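PDB 3MVK: protein FucU from Bifidobacterium longum subsp. infantis, which probably interconverts the alpha and beta anomers of L-fucose, and possibly the pyranose and furanose forms of beta-D-ribose. Local coordinates for residues P11-L14 and K15-E19; N32-A35 and E36-K40; A58-V62 and F63-T67; W89-Y92 and A93-K97; S128-A132 and Q133-L137. All blocks are in the same frame, centred on the assembly; numbering follows the deposited sequence.

Contact 1 of 5, residues P11-L14 and K15-E19; sequences PELL and KVLCE
Leu17 folds back over Leu13 one turn earlier in helix 11-19, and the approach begins at its CB, 3.6 Å from Leu13 O. The next atom, CG, comes nearer to that same oxygen, at 3.2 Å, because chi1 of -66° sets it anti to its own carbonyl carbon and beside its backbone N, against the preceding turn. CD1 then meets Leu13 CG at 4.1 Å, with the two side chains crossing at a slant, while the far end of Leu17 packs on the turn that follows helix 52-60. Leu13 O is covered by the leucine and also accepts the backbone N-H of Leu17 in a bond of 2.8 Å (N-H...O 164°). This is regular alpha-helical geometry, with further i to i+4 bonds from Lys15, Val16 and Cys18 to Pro11, Glu12 and Leu14. Leu13 also touches Val16, CD1 to CB at 4.3 Å, and both residues sit on strands 43-47 and 124-128, so this side of the helix covers the central sheet. A different side belongs to the assembly: Leu14 and Cys18 pack on Cys18 and Leu14 of a neighbouring subunit, a reciprocal helix-helix pairing. Towards the C-terminal end, Lys15 runs extended until chi4 bends it to -74°, and NZ meets the syn lone pair of Glu19 OE1 at 2.8 Å, in a salt bridge. The other carboxylate oxygen, OE2, is hydrogen-bonded to the hydroxyl of Tyr123.

Contact 2 of 5, residues N32-A35 and E36-K40; sequences NFPA and ESIGK
Phe33 sends one corner of its ring against Ile38, with CE2 3.8 Å from Ile38 CB and CZ 3.9 Å from Ile38 CG1, the two side chains crossing at about a right angle. Its CG is anti to the backbone N (chi1 -167°), which carries the ring forward alongside the first turn of helix 35-38; Phe115 is a further neighbour. A serine here would probably open a gap beside Ile38 and take away the surface on which the proline ring rests. Pro34 follows, with its CD 3.4 Å above one face of the phenylalanine ring, towards the rim. It is the centre of an inverse gamma turn, closed by a weak bond from Ala35 N to Phe33 O, and it is also the N-cap of the helix. Pro34 O receives Ile38 N at 3.0 Å, the donor lying nearly in line with the C=O bond. The proline and isoleucine side chains run side by side, CG to CG1 3.8 Å, while Ser37 OG touches Pro34 CB at 3.4 Å and hydrogen-bonds Asp24 of a neighbouring subunit. The methyl of Ala35 rests on Val125 and Ala127 of strand 124-128, and its carbonyl oxygen takes Gly39 N at 2.9 Å, a bent bond with the donor 38° above the carbonyl plane. Phe33, the N-cap Pro34 and Ile38 together make an apolar side against helix 112-119, which probably fixes the short helix to its own subunit, while the polar side ties it to Arg46 through the Glu36 salt bridge and to the neighbouring subunit through Ser37.

Contact 3 of 5, residues A58-V62 and F63-T67; sequences AILTV and FPLDT. With NA (sodium ion), chain B.
Ile59 and Phe63 make the dense part of this turn at the end of helix 52-60. Their side chains lie side by side and point the same way, with Ile59 CG2 3.5 Å from Phe63 CB and 3.8 Å from Phe63 CG. With CG anti to its backbone N (chi1 -176°), the phenylalanine swings its ring into the interior, where it touches Leu17, Leu26 and Leu139. Further on, Leu60 CD2 meets Leu65 CG at 3.9 Å, a slanting contact that holds the loop against Leu60; Leu65 also rests on Leu139. The other side is looser and wetter. Thr61 is exposed, and its hydroxyl folds back to donate to Ala58 O at 2.7 Å; that oxygen also accepts the threonine N-H, so two donors from one residue grip it. A water bridges the backbone by donating to Leu60 O at 2.8 Å and to Phe63 O at 2.7 Å, linking these two carbonyls across the turn. At the far end the exposed Thr67 binds a sodium ion through OG1 at 2.8 Å, while the neighbouring Asp66 is buried and hydrogen-bonds His22 and Gln140. This is a helix-to-strand connection of the alpha/beta fold of the RbsD/FucU family: the helix runs out into an extended segment, backbone-bonded to Gln140 and Gly142, that leads on to strand 73-76.

Contact 4 of 5, residues W89-Y92 and A93-K97; sequences WDVY and AGLIK
Val91 and Leu95 stand side by side on helix 88-97, the helical link of a beta-alpha-beta unit between strands 73-76 and 107-110. They point the same way, one turn apart, and touch through Val91 CG1 and Leu95 CD1 at 4.0 Å. In the leucine, CG anti to the carbonyl carbon (chi1 -67°) is placed over the earlier turn, 3.5 Å from Val91 O. That oxygen also accepts Leu95 N at 3.0 Å, one of four consecutive i to i+4 bonds that join the two halves of the helix. While the valine is exposed, Leu95 turns towards Leu56 and Lys57 of helix 52-60. Tyr92 and Ile96 project from another side, towards the sheet: Tyr92 packs on Leu75 and Leu56, and Ile96 on Ala73 and Ile107. Between these two, Ile96 meets the backbone oxygen of Tyr92, not its ring; the phenol hydroxyl is hydrogen-bonded to Ala135 O. Trp89 gives its indole NE1 to Tyr134 O, so the polar atoms of both rings are hydrogen-bonded to the loop after strand 124-128. Ala93 packs on Ala104 and Ile107, its CB 3.6 Å from Asp90 O. On the isoleucine, CG1 lies 3.3 Å from Tyr92 O and CD1 3.7 Å from it.

Contact 5 of 5, residues S128-A132 and Q133-L137; sequences SGESA and QYANL
The loop in which Glu130 meets Ala135 borders a pocket at a subunit interface, occupied here by a glycerol, probably from the crystallisation liquor. Across the loop Glu130 CG touches Ala135 CB at 3.5 Å, and Ala132 O lies 3.6 Å from the same methyl. Ser128 begins the turn: its OG accepts Glu130 N at 3.0 Å, an ST turn. Glu130 then holds the next corner, because its chain, with CG anti to the backbone N, bends at chi2 (54°) and brings OE2 to 3.0 Å from Ala132 N, met on the anti side and 18° out of the carboxylate plane. Its OE1 accepts Gly52 N, so both oxygens hold backbone amides. A leucine in its place is likely to leave the N-H groups of Ala132 and Gly52 without their acceptor and the loop freer to shift. Tyr134, with positive phi, turns the chain; its N-H, Gln133 NE2 and Asn136 OD1 all bond the glycerol. Polar groups of the loop gathered round a polyol, with Tyr68 of a neighbouring subunit bonded to Gln133 NE2, are consistent with the sugar site of a FucU/RbsD enzyme.

In the fold
Contacts 1, 3, 4 and 5 form a chain of neighbours. Leu17 of contact 1 packs on contact 3, CD1 to Val62 CG2 at 3.7 Å. Contact 3 leans on contact 4 where Leu60 CD1 meets Leu95 O at 3.5 Å and Leu65 CD1 meets Ile96 CG2 at 3.8 Å. Contact 4 in turn packs on contact 5, Tyr92 CD2 to Leu137 CD2 at 3.9 Å. Contacts 2 and 5, centres 13 Å apart, touch directly through Phe33 CD1 and Asn136 ND2 at 3.2 Å; each has a glycerol close by, and both touch the same neighbouring subunit. Contacts 2 and 3 lie on opposite sides of the chain's centre, 23 Å between centres, so the sodium at Thr67 sits well away from contact 2.

Contact 1 of 5, residues P11-L14 and K15-E19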
# COMPACT_ATOMS: atom_id res chain seq x y z
N PRO G 11 -22.02 -6.72 -0.73
CA PRO G 11 -21.84 -5.72 0.33
C PRO G 11 -21.11 -4.44 -0.13
O PRO G 11 -21.52 -3.36 0.27
CB PRO G 11 -21.04 -6.46 1.39
CG PRO G 11 -21.47 -7.93 1.20
CD PRO G 11 -21.58 -8.06 -0.30
N GLU G 12 -20.08 -4.57 -0.96
CA GLU G 12 -19.41 -3.39 -1.51
C GLU G 12 -20.33 -2.47 -2.31
O GLU G 12 -20.20 -1.25 -2.23
CB GLU G 12 -18.24 -3.80 -2.39
CG GLU G 12 -17.54 -2.57 -2.99
CD GLU G 12 -16.31 -2.92 -3.78
OE1 GLU G 12 -16.17 -4.10 -4.20
OE2 GLU G 12 -15.50 -1.98 -3.99
N LEU G 13 -21.23 -3.03 -3.10
CA LEU G 13 -22.12 -2.17 -3.87
C LEU G 13 -23.14 -1.48 -2.95
O LEU G 13 -23.52 -0.33 -3.17
CB LEU G 13 -22.81 -2.96 -4.99
CG LEU G 13 -23.72 -2.15 -5.91
CD1 LEU G 13 -22.96 -0.99 -6.57
CD2 LEU G 13 -24.26 -3.12 -6.98
N LEU G 14 -23.55 -2.16 -1.87
CA LEU G 14 -24.50 -1.54 -0.95
C LEU G 14 -23.83 -0.32 -0.34
O LEU G 14 -24.44 0.76 -0.27
CB LEU G 14 -24.95 -2.54 0.11
CG LEU G 14 -25.95 -2.03 1.15
CD1 LEU G 14 -27.22 -1.46 0.50
CD2 LEU G 14 -26.28 -3.17 2.10
N LYS G 15 -22.56 -0.48 0.05
CA LYS G 15 -21.77 0.64 0.58
C LYS G 15 -21.71 1.80 -0.42
O LYS G 15 -21.93 2.97 -0.06
CB LYS G 15 -20.36 0.19 0.95
CG LYS G 15 -19.51 1.33 1.48
CD LYS G 15 -18.18 0.80 2.05
CE LYS G 15 -17.35 1.91 2.71
NZ LYS G 15 -16.70 2.83 1.74
N VAL G 16 -21.41 1.46 -1.67
CA VAL G 16 -21.33 2.47 -2.74
C VAL G 16 -22.66 3.22 -2.88
O VAL G 16 -22.66 4.45 -2.92
CB VAL G 16 -20.93 1.81 -4.09
CG1 VAL G 16 -21.25 2.73 -5.27
CG2 VAL G 16 -19.45 1.46 -4.07
N LEU G 17 -23.77 2.49 -2.95
CA LEU G 17 -25.08 3.10 -3.16
C LEU G 17 -25.44 4.05 -2.01
O LEU G 17 -26.01 5.12 -2.23
CB LEU G 17 -26.17 2.03 -3.33
CG LEU G 17 -26.00 1.19 -4.61
CD1 LEU G 17 -26.93 -0.02 -4.57
CD2 LEU G 17 -26.25 2.03 -5.88
N CYS G 18 -25.04 3.66 -0.80
CA CYS G 18 -25.33 4.47 0.38
C CYS G 18 -24.47 5.73 0.43
O CYS G 18 -24.95 6.81 0.82
CB CYS G 18 -25.16 3.64 1.64
SG CYS G 18 -26.48 2.45 1.81
N GLU G 19 -23.21 5.61 0.05
CA GLU G 19 -22.36 6.78 0.17
C GLU G 19 -22.42 7.75 -1.01
O GLU G 19 -21.92 8.87 -0.90
CB GLU G 19 -20.93 6.36 0.50
CG GLU G 19 -20.21 5.79 -0.69
CD GLU G 19 -19.00 4.90 -0.32
OE1 GLU G 19 -18.62 4.72 0.85
OE2 GLU G 19 -18.42 4.36 -1.25

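Contact 2 of 5, residues N32-A35 and E36-K40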
# COMPACT_ATOMS: atom_id res chain seq x y z
N ASN G 32 -20.10 -5.88 -23.20
CA ASN G 32 -19.10 -5.44 -24.16
C ASN G 32 -18.36 -4.17 -23.75
O ASN G 32 -17.42 -3.77 -24.41
CB ASN G 32 -19.74 -5.23 -25.52
CG ASN G 32 -19.87 -6.52 -26.29
OD1 ASN G 32 -20.96 -7.06 -26.45
ND2 ASN G 32 -18.75 -7.04 -26.74
N PHE G 33 -18.81 -3.52 -22.69
CA PHE G 33 -18.27 -2.23 -22.30
C PHE G 33 -16.88 -2.41 -21.69
O PHE G 33 -16.63 -3.38 -20.98
CB PHE G 33 -19.20 -1.62 -21.27
CG PHE G 33 -18.95 -0.16 -20.99
CD1 PHE G 33 -19.45 0.81 -21.84
CD2 PHE G 33 -18.26 0.24 -19.82
CE1 PHE G 33 -19.28 2.19 -21.56
CE2 PHE G 33 -18.09 1.60 -19.54
CZ PHE G 33 -18.59 2.56 -20.40
N PRO G 34 -15.99 -1.45 -21.94
CA PRO G 34 -14.65 -1.48 -21.34
C PRO G 34 -14.72 -0.98 -19.88
O PRO G 34 -14.28 0.12 -19.57
CB PRO G 34 -13.84 -0.53 -22.24
CG PRO G 34 -14.86 0.40 -22.82
CD PRO G 34 -16.14 -0.39 -22.96
N ALA G 35 -15.27 -1.83 -18.99
CA ALA G 35 -15.65 -1.35 -17.65
C ALA G 35 -14.41 -1.01 -16.81
O ALA G 35 -14.40 -0.02 -16.05
CB ALA G 35 -16.49 -2.39 -16.94
N GLU G 36 -13.37 -1.84 -16.93
CA GLU G 36 -12.17 -1.69 -16.10
C GLU G 36 -11.35 -0.47 -16.52
O GLU G 36 -10.82 0.24 -15.67
CB GLU G 36 -11.32 -2.96 -16.08
CG GLU G 36 -11.98 -4.16 -15.42
CD GLU G 36 -12.10 -4.05 -13.90
OE1 GLU G 36 -11.51 -3.13 -13.29
OE2 GLU G 36 -12.84 -4.88 -13.30
N SER G 37 -11.23 -0.24 -17.82
CA SER G 37 -10.46 0.92 -18.28
C SER G 37 -11.22 2.24 -18.05
O SER G 37 -10.66 3.23 -17.51
CB SER G 37 -10.04 0.74 -19.74
OG SER G 37 -11.15 0.66 -20.62
N ILE G 38 -12.48 2.27 -18.45
CA ILE G 38 -13.32 3.44 -18.21
C ILE G 38 -13.39 3.73 -16.71
O ILE G 38 -13.36 4.88 -16.31
CB ILE G 38 -14.75 3.24 -18.78
CG1 ILE G 38 -14.72 3.22 -20.31
CG2 ILE G 38 -15.72 4.35 -18.27
CD1 ILE G 38 -14.27 4.56 -20.96
N GLY G 39 -13.44 2.67 -15.92
CA GLY G 39 -13.62 2.81 -14.47
C GLY G 39 -12.32 2.90 -13.71
O GLY G 39 -12.30 2.67 -12.51
N LYS G 40 -11.23 3.24 -14.40
CA LYS G 40 -9.88 3.20 -13.79
C LYS G 40 -9.79 4.05 -12.52
O LYS G 40 -9.14 3.64 -11.56
CB LYS G 40 -8.79 3.60 -14.80

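Contact 3 of 5, residues A58-V62 and F63-T67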
# COMPACT_ATOMS: atom_id res chain seq x y z
N ALA G 58 -32.90 -4.01 -9.32
CA ALA G 58 -32.39 -4.07 -7.97
C ALA G 58 -31.95 -2.70 -7.47
O ALA G 58 -32.28 -2.29 -6.34
CB ALA G 58 -31.25 -5.10 -7.89
N ILE G 59 -31.21 -1.97 -8.30
CA ILE G 59 -30.68 -0.66 -7.93
C ILE G 59 -31.82 0.33 -7.62
O ILE G 59 -31.76 1.04 -6.64
CB ILE G 59 -29.75 -0.09 -9.01
CG1 ILE G 59 -28.42 -0.84 -8.97
CG2 ILE G 59 -29.51 1.43 -8.80
CD1 ILE G 59 -27.52 -0.52 -10.14
N LEU G 60 -32.85 0.34 -8.46
CA LEU G 60 -33.93 1.29 -8.30
C LEU G 60 -34.72 1.09 -7.00
O LEU G 60 -35.34 2.05 -6.51
CB LEU G 60 -34.87 1.28 -9.51
CG LEU G 60 -34.26 1.76 -10.83
CD1 LEU G 60 -35.28 1.57 -11.93
CD2 LEU G 60 -33.79 3.21 -10.77
N THR G 61 -34.67 -0.10 -6.42
CA THR G 61 -35.30 -0.30 -5.11
C THR G 61 -34.63 0.51 -3.99
O THR G 61 -35.25 0.81 -2.96
CB THR G 61 -35.40 -1.78 -4.71
OG1 THR G 61 -34.10 -2.26 -4.37
CG2 THR G 61 -35.98 -2.62 -5.83
N VAL G 62 -33.36 0.88 -4.18
CA VAL G 62 -32.63 1.61 -3.15
C VAL G 62 -32.06 2.97 -3.57
O VAL G 62 -31.49 3.70 -2.75
CB VAL G 62 -31.51 0.74 -2.52
CG1 VAL G 62 -32.11 -0.45 -1.80
CG2 VAL G 62 -30.50 0.30 -3.57
N PHE G 63 -32.24 3.33 -4.84
CA PHE G 63 -31.51 4.45 -5.44
C PHE G 63 -32.52 5.36 -6.11
O PHE G 63 -33.11 5.00 -7.14
CB PHE G 63 -30.54 3.87 -6.48
CG PHE G 63 -29.63 4.88 -7.15
CD1 PHE G 63 -28.30 5.04 -6.71
CD2 PHE G 63 -30.03 5.57 -8.28
CE1 PHE G 63 -27.41 5.92 -7.37
CE2 PHE G 63 -29.17 6.45 -8.95
CZ PHE G 63 -27.85 6.63 -8.50
N PRO G 64 -32.75 6.54 -5.51
CA PRO G 64 -33.66 7.51 -6.12
C PRO G 64 -33.04 8.18 -7.34
O PRO G 64 -31.86 8.59 -7.31
CB PRO G 64 -33.90 8.53 -4.99
CG PRO G 64 -32.65 8.49 -4.20
CD PRO G 64 -32.09 7.07 -4.30
N LEU G 65 -33.81 8.27 -8.42
CA LEU G 65 -33.34 8.97 -9.60
C LEU G 65 -33.54 10.46 -9.44
O LEU G 65 -34.62 10.90 -9.01
CB LEU G 65 -34.09 8.50 -10.85
CG LEU G 65 -33.74 7.10 -11.36
CD1 LEU G 65 -34.68 6.74 -12.49
CD2 LEU G 65 -32.27 7.05 -11.81
N ASP G 66 -32.54 11.23 -9.86
CA ASP G 66 -32.51 12.68 -9.71
C ASP G 66 -33.67 13.40 -10.41
O ASP G 66 -33.85 13.25 -11.63
CB ASP G 66 -31.19 13.24 -10.21
CG ASP G 66 -30.86 14.62 -9.65
OD1 ASP G 66 -31.69 15.20 -8.88
OD2 ASP G 66 -29.77 15.13 -9.99
N THR G 67 -34.42 14.18 -9.64
CA THR G 67 -35.52 15.00 -10.17
C THR G 67 -35.07 16.44 -10.46
O THR G 67 -35.86 17.22 -10.99
CB THR G 67 -36.73 15.05 -9.18
OG1 THR G 67 -36.31 15.68 -7.96
CG2 THR G 67 -37.28 13.66 -8.88
NA NA B . -34.40 14.24 -6.47
O HOH W 1 -35.66 4.54 -7.81

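Contact 4 of 5, residues W89-Y92 and A93-K97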
# COMPACT_ATOMS: atom_id res chain seq x y z
N TRP G 89 -33.79 -1.02 -24.21
CA TRP G 89 -34.11 0.38 -23.95
C TRP G 89 -35.52 0.52 -23.40
O TRP G 89 -35.77 1.29 -22.48
CB TRP G 89 -33.95 1.24 -25.20
CG TRP G 89 -32.53 1.34 -25.70
CD1 TRP G 89 -31.40 0.75 -25.17
CD2 TRP G 89 -32.09 2.08 -26.84
NE1 TRP G 89 -30.30 1.08 -25.90
CE2 TRP G 89 -30.68 1.90 -26.94
CE3 TRP G 89 -32.74 2.89 -27.80
CZ2 TRP G 89 -29.91 2.49 -27.95
CZ3 TRP G 89 -31.97 3.47 -28.81
CH2 TRP G 89 -30.56 3.26 -28.88
N ASP G 90 -36.47 -0.24 -23.96
CA ASP G 90 -37.85 -0.19 -23.48
C ASP G 90 -38.00 -0.94 -22.16
O ASP G 90 -38.81 -0.56 -21.33
CB ASP G 90 -38.83 -0.75 -24.52
CG ASP G 90 -39.08 0.22 -25.68
OD1 ASP G 90 -38.65 1.41 -25.65
OD2 ASP G 90 -39.71 -0.23 -26.66
N VAL G 91 -37.20 -1.99 -21.97
CA VAL G 91 -37.17 -2.67 -20.67
C VAL G 91 -36.74 -1.66 -19.59
O VAL G 91 -37.39 -1.53 -18.54
CB VAL G 91 -36.24 -3.88 -20.69
CG1 VAL G 91 -36.05 -4.46 -19.28
CG2 VAL G 91 -36.77 -4.95 -21.65
N TYR G 92 -35.66 -0.93 -19.87
CA TYR G 92 -35.18 0.06 -18.91
C TYR G 92 -36.24 1.12 -18.61
O TYR G 92 -36.44 1.50 -17.46
CB TYR G 92 -33.91 0.75 -19.44
CG TYR G 92 -32.66 -0.10 -19.43
CD1 TYR G 92 -32.55 -1.24 -18.61
CD2 TYR G 92 -31.55 0.27 -20.20
CE1 TYR G 92 -31.37 -2.00 -18.58
CE2 TYR G 92 -30.38 -0.48 -20.17
CZ TYR G 92 -30.30 -1.61 -19.36
OH TYR G 92 -29.12 -2.33 -19.33
N ALA G 93 -36.93 1.58 -19.66
CA ALA G 93 -38.01 2.56 -19.48
C ALA G 93 -39.11 2.05 -18.54
O ALA G 93 -39.59 2.80 -17.70
CB ALA G 93 -38.59 2.97 -20.84
N GLY G 94 -39.50 0.78 -18.71
CA GLY G 94 -40.52 0.13 -17.90
C GLY G 94 -40.08 0.04 -16.45
O GLY G 94 -40.86 0.31 -15.54
N LEU G 95 -38.81 -0.31 -16.25
CA LEU G 95 -38.30 -0.44 -14.88
C LEU G 95 -38.23 0.91 -14.18
O LEU G 95 -38.53 1.01 -12.98
CB LEU G 95 -36.94 -1.16 -14.87
CG LEU G 95 -36.97 -2.64 -15.28
CD1 LEU G 95 -35.57 -3.19 -15.54
CD2 LEU G 95 -37.71 -3.54 -14.31
N ILE G 96 -37.84 1.94 -14.92
CA ILE G 96 -37.81 3.29 -14.38
C ILE G 96 -39.23 3.75 -14.06
O ILE G 96 -39.47 4.35 -13.01
CB ILE G 96 -37.10 4.26 -15.34
CG1 ILE G 96 -35.60 3.93 -15.36
CG2 ILE G 96 -37.40 5.74 -14.97
CD1 ILE G 96 -34.78 4.66 -16.41
N LYS G 97 -40.17 3.46 -14.96
CA LYS G 97 -41.56 3.92 -14.79
C LYS G 97 -42.17 3.41 -13.48
O LYS G 97 -43.03 4.07 -12.90
CB LYS G 97 -42.42 3.51 -15.98

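Contact 5 of 5, residues S128-A132 and Q133-L137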
# COMPACT_ATOMS: atom_id res chain seq x y z
N SER G 128 -21.69 -5.53 -15.76
CA SER G 128 -22.68 -6.62 -15.92
C SER G 128 -22.21 -7.61 -16.95
O SER G 128 -21.17 -7.44 -17.60
CB SER G 128 -24.07 -6.11 -16.34
OG SER G 128 -24.14 -5.84 -17.73
N GLY G 129 -23.00 -8.67 -17.10
CA GLY G 129 -22.79 -9.61 -18.19
C GLY G 129 -23.79 -9.48 -19.31
O GLY G 129 -23.93 -10.40 -20.11
N GLU G 130 -24.46 -8.33 -19.38
CA GLU G 130 -25.52 -8.10 -20.36
C GLU G 130 -25.02 -8.32 -21.78
O GLU G 130 -24.08 -7.65 -22.24
CB GLU G 130 -26.12 -6.69 -20.19
CG GLU G 130 -27.23 -6.38 -21.22
CD GLU G 130 -28.33 -7.43 -21.20
OE1 GLU G 130 -28.87 -7.71 -20.10
OE2 GLU G 130 -28.63 -8.00 -22.28
N SER G 131 -25.60 -9.29 -22.47
CA SER G 131 -25.11 -9.64 -23.80
C SER G 131 -25.62 -8.70 -24.89
O SER G 131 -25.03 -8.62 -25.96
CB SER G 131 -25.45 -11.10 -24.14
OG SER G 131 -26.84 -11.29 -24.14
N ALA G 132 -26.71 -7.99 -24.63
CA ALA G 132 -27.19 -7.01 -25.62
C ALA G 132 -26.22 -5.84 -25.80
O ALA G 132 -25.61 -5.35 -24.82
CB ALA G 132 -28.56 -6.51 -25.25
N GLN G 133 -26.04 -5.39 -27.05
CA GLN G 133 -25.31 -4.16 -27.30
C GLN G 133 -26.13 -2.91 -26.97
O GLN G 133 -27.38 -2.92 -26.94
CB GLN G 133 -24.82 -4.06 -28.75
CG GLN G 133 -23.54 -4.84 -29.05
CD GLN G 133 -23.15 -4.64 -30.49
OE1 GLN G 133 -23.78 -5.20 -31.39
NE2 GLN G 133 -22.13 -3.82 -30.73
N TYR G 134 -25.39 -1.82 -26.74
CA TYR G 134 -25.95 -0.54 -26.30
C TYR G 134 -26.87 -0.66 -25.09
O TYR G 134 -27.88 0.04 -25.01
CB TYR G 134 -26.64 0.18 -27.47
CG TYR G 134 -25.73 0.32 -28.67
CD1 TYR G 134 -24.75 1.33 -28.71
CD2 TYR G 134 -25.83 -0.54 -29.77
CE1 TYR G 134 -23.90 1.47 -29.80
CE2 TYR G 134 -24.99 -0.39 -30.88
CZ TYR G 134 -24.04 0.62 -30.90
OH TYR G 134 -23.21 0.75 -31.99
N ALA G 135 -26.51 -1.54 -24.16
CA ALA G 135 -27.28 -1.73 -22.91
C ALA G 135 -26.65 -1.00 -21.73
O ALA G 135 -27.04 -1.21 -20.57
CB ALA G 135 -27.44 -3.22 -22.62
N ASN G 136 -25.68 -0.14 -22.01
CA ASN G 136 -25.08 0.71 -20.96
C ASN G 136 -26.07 1.71 -20.46
O ASN G 136 -26.86 2.24 -21.24
CB ASN G 136 -23.88 1.45 -21.53
CG ASN G 136 -22.93 0.52 -22.22
OD1 ASN G 136 -22.67 0.64 -23.43
ND2 ASN G 136 -22.42 -0.41 -21.48
N LEU G 137 -26.03 2.00 -19.17
CA LEU G 137 -26.95 3.00 -18.62
C LEU G 137 -26.29 3.76 -17.50
O LEU G 137 -25.84 3.15 -16.52
CB LEU G 137 -28.24 2.32 -18.15
CG LEU G 137 -29.45 3.20 -17.77
CD1 LEU G 137 -30.06 3.88 -19.00
CD2 LEU G 137 -30.50 2.37 -17.04